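Local coordinates for protein ribulose bisphosphate carboxylase small chain (Galdieria sulphuraria, PDB 4F0H) that probably assembles with large subunits into the ribulose bisphosphate carboxylase holoenzyme, the carbon-fixing enzyme of photosynthesis, as its small subunit, at residues B[46-51]-B[79-84]. Residues are numbered along the deposited sequence; the frame is centred on the assembly and turned at random.
Sequences SFWEMW and YIKVVG
Lys81 lies lengthwise over one face of the Trp48 indole, a cation-pi contact on the antiparallel sheet of the RuBisCO small subunit. Trp48 sits in the loop leading into strand 49-50, and strand 32-38 separates that strand from 79-86. The segments share no backbone hydrogen bond; Trp48 and Lys81 instead reach toward each other from the two sides of strand 32-38, touching its Thr38 and Glu36 respectively. Lys81 CG sits between its backbone N and carbonyl carbon (chi1 56°), and the chain beyond is extended, which sets CG beside the CZ3-CE3 bond, CD over the benzene ring, CE near the ring fusion at Trp48 CD2 and NZ over the pyrrole ring. Lys81 CG comes to 3.3 Å from Trp48 CZ3, a tight approach, and Lys81 CD makes a CH-pi contact 3.6 Å from the centroid of the Trp48 six-membered ring. Lys81 NZ stands 3.5 Å from the Trp48 five-membered ring centroid, only 12° off the normal. At the far end of the benzene ring, Tyr79 CB packs obliquely, 3.9 Å from Trp48 CH2, while the phenol leads away to a hydrogen bond between its OH and Glu106. Within this buried contact the ammonium is also hydrated: one water accepts from Lys81 NZ at 3.0 Å and donates to Ser46 O at 2.9 Å. A second water, only weakly bonded to NZ, likewise donates to Ser46 O and accepts from Trp48 N at 3.0 Å.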
loop_
_atom_site.group_PDB
_atom_site.type_symbol
_atom_site.label_atom_id
_atom_site.label_comp_id
_atom_site.label_asym_id
_atom_site.label_seq_id
_atom_site.Cartn_x
_atom_site.Cartn_y
_atom_site.Cartn_z
ATOM N N SER B 46 -18.542 25.663 21.102
ATOM C CA SER B 46 -18.543 26.766 20.172
ATOM C C SER B 46 -19.892 27.517 20.120
ATOM O O SER B 46 -19.956 28.659 19.684
ATOM C CB SER B 46 -18.319 26.185 18.782
ATOM O OG SER B 46 -16.978 25.874 18.618
ATOM N N PHE B 47 -20.949 26.825 20.521
ATOM C CA PHE B 47 -22.319 27.298 20.345
ATOM C C PHE B 47 -22.930 27.488 21.722
ATOM O O PHE B 47 -23.601 26.566 22.251
ATOM C CB PHE B 47 -23.095 26.271 19.470
ATOM C CG PHE B 47 -22.422 26.037 18.151
ATOM C CD1 PHE B 47 -22.286 27.085 17.254
ATOM C CD2 PHE B 47 -21.815 24.821 17.832
ATOM C CE1 PHE B 47 -21.538 26.931 16.031
ATOM C CE2 PHE B 47 -21.067 24.688 16.641
ATOM C CZ PHE B 47 -21.011 25.754 15.710
ATOM N N TRP B 48 -22.630 28.637 22.337
ATOM C CA TRP B 48 -23.394 29.043 23.507
ATOM C C TRP B 48 -24.837 29.320 23.159
ATOM O O TRP B 48 -25.175 29.484 22.029
ATOM C CB TRP B 48 -22.830 30.323 24.088
ATOM C CG TRP B 48 -21.429 30.190 24.597
ATOM C CD1 TRP B 48 -20.503 29.259 24.253
ATOM C CD2 TRP B 48 -20.793 31.069 25.542
ATOM N NE1 TRP B 48 -19.335 29.467 24.987
ATOM C CE2 TRP B 48 -19.497 30.586 25.758
ATOM C CE3 TRP B 48 -21.239 32.155 26.299
ATOM C CZ2 TRP B 48 -18.609 31.186 26.681
ATOM C CZ3 TRP B 48 -20.369 32.750 27.188
ATOM C CH2 TRP B 48 -19.058 32.281 27.358
ATOM N N GLU B 49 -25.687 29.434 24.167
ATOM C CA GLU B 49 -27.100 29.702 23.917
ATOM C C GLU B 49 -27.296 31.172 23.540
ATOM O O GLU B 49 -26.592 32.054 24.039
ATOM C CB GLU B 49 -27.935 29.393 25.166
ATOM C CG GLU B 49 -27.861 27.933 25.605
ATOM C CD GLU B 49 -28.138 26.933 24.451
ATOM O OE1 GLU B 49 -29.174 27.008 23.768
ATOM O OE2 GLU B 49 -27.330 26.024 24.269
ATOM N N MET B 50 -28.263 31.433 22.686
ATOM C CA MET B 50 -28.537 32.782 22.184
ATOM C C MET B 50 -29.558 33.452 23.091
ATOM O O MET B 50 -30.579 32.840 23.397
ATOM C CB MET B 50 -29.195 32.653 20.824
ATOM C CG MET B 50 -28.288 32.264 19.707
ATOM S SD MET B 50 -29.021 32.532 18.044
ATOM C CE MET B 50 -28.495 34.194 17.692
ATOM N N TRP B 51 -29.314 34.686 23.533
ATOM C CA TRP B 51 -30.333 35.450 24.256
ATOM C C TRP B 51 -31.065 36.309 23.218
ATOM O O TRP B 51 -30.581 37.365 22.805
ATOM C CB TRP B 51 -29.738 36.279 25.368
ATOM C CG TRP B 51 -30.694 37.164 26.092
ATOM C CD1 TRP B 51 -30.931 38.505 25.854
ATOM C CD2 TRP B 51 -31.582 36.778 27.150
ATOM N NE1 TRP B 51 -31.918 38.968 26.721
ATOM C CE2 TRP B 51 -32.325 37.922 27.521
ATOM C CE3 TRP B 51 -31.807 35.580 27.828
ATOM C CZ2 TRP B 51 -33.296 37.886 28.548
ATOM C CZ3 TRP B 51 -32.772 35.540 28.825
ATOM C CH2 TRP B 51 -33.477 36.694 29.202
ATOM N N TYR B 79 -22.232 32.012 32.535
ATOM C CA TYR B 79 -21.366 32.967 31.779
ATOM C C TYR B 79 -22.210 33.565 30.710
ATOM O O TYR B 79 -23.062 32.836 30.114
ATOM C CB TYR B 79 -20.227 32.213 31.062
ATOM C CG TYR B 79 -19.183 31.765 32.029
ATOM C CD1 TYR B 79 -18.112 32.563 32.353
ATOM C CD2 TYR B 79 -19.308 30.541 32.670
ATOM C CE1 TYR B 79 -17.230 32.149 33.327
ATOM C CE2 TYR B 79 -18.399 30.121 33.614
ATOM C CZ TYR B 79 -17.369 30.950 33.956
ATOM O OH TYR B 79 -16.410 30.481 34.891
ATOM N N ILE B 80 -21.966 34.845 30.423
ATOM C CA ILE B 80 -22.707 35.623 29.389
ATOM C C ILE B 80 -21.662 36.456 28.718
ATOM O O ILE B 80 -20.815 37.127 29.402
ATOM C CB ILE B 80 -23.789 36.578 30.054
ATOM C CG1 ILE B 80 -24.704 35.784 31.036
ATOM C CG2 ILE B 80 -24.542 37.403 29.013
ATOM C CD1 ILE B 80 -25.805 36.662 31.754
ATOM N N LYS B 81 -21.714 36.466 27.382
ATOM C CA LYS B 81 -20.804 37.246 26.605
ATOM C C LYS B 81 -21.477 38.085 25.560
ATOM O O LYS B 81 -22.599 37.797 25.114
ATOM C CB LYS B 81 -19.753 36.371 25.912
ATOM C CG LYS B 81 -20.359 35.264 25.024
ATOM C CD LYS B 81 -19.259 34.461 24.355
ATOM C CE LYS B 81 -19.746 33.662 23.142
ATOM N NZ LYS B 81 -18.782 32.542 22.945
ATOM N N VAL B 82 -20.758 39.114 25.131
ATOM C CA VAL B 82 -21.294 39.940 24.067
ATOM C C VAL B 82 -20.435 39.725 22.880
ATOM O O VAL B 82 -19.202 39.641 23.038
ATOM C CB VAL B 82 -21.320 41.447 24.468
ATOM C CG1 VAL B 82 -21.836 42.263 23.297
ATOM C CG2 VAL B 82 -22.261 41.630 25.654
ATOM N N VAL B 83 -21.032 39.627 21.700
ATOM C CA VAL B 83 -20.249 39.214 20.545
ATOM C C VAL B 83 -20.525 40.196 19.426
ATOM O O VAL B 83 -21.653 40.569 19.238
ATOM C CB VAL B 83 -20.666 37.781 20.083
ATOM C CG1 VAL B 83 -19.845 37.351 18.917
ATOM C CG2 VAL B 83 -20.375 36.777 21.148
ATOM N N GLY B 84 -19.508 40.651 18.696
ATOM C CA GLY B 84 -19.790 41.586 17.580
ATOM C C GLY B 84 -19.362 40.929 16.292
ATOM O O GLY B 84 -18.166 40.528 16.153
HETATM O O HOH W 1 -18.075 30.371 21.076
HETATM O O HOH W 2 -21.115 30.948 21.060
#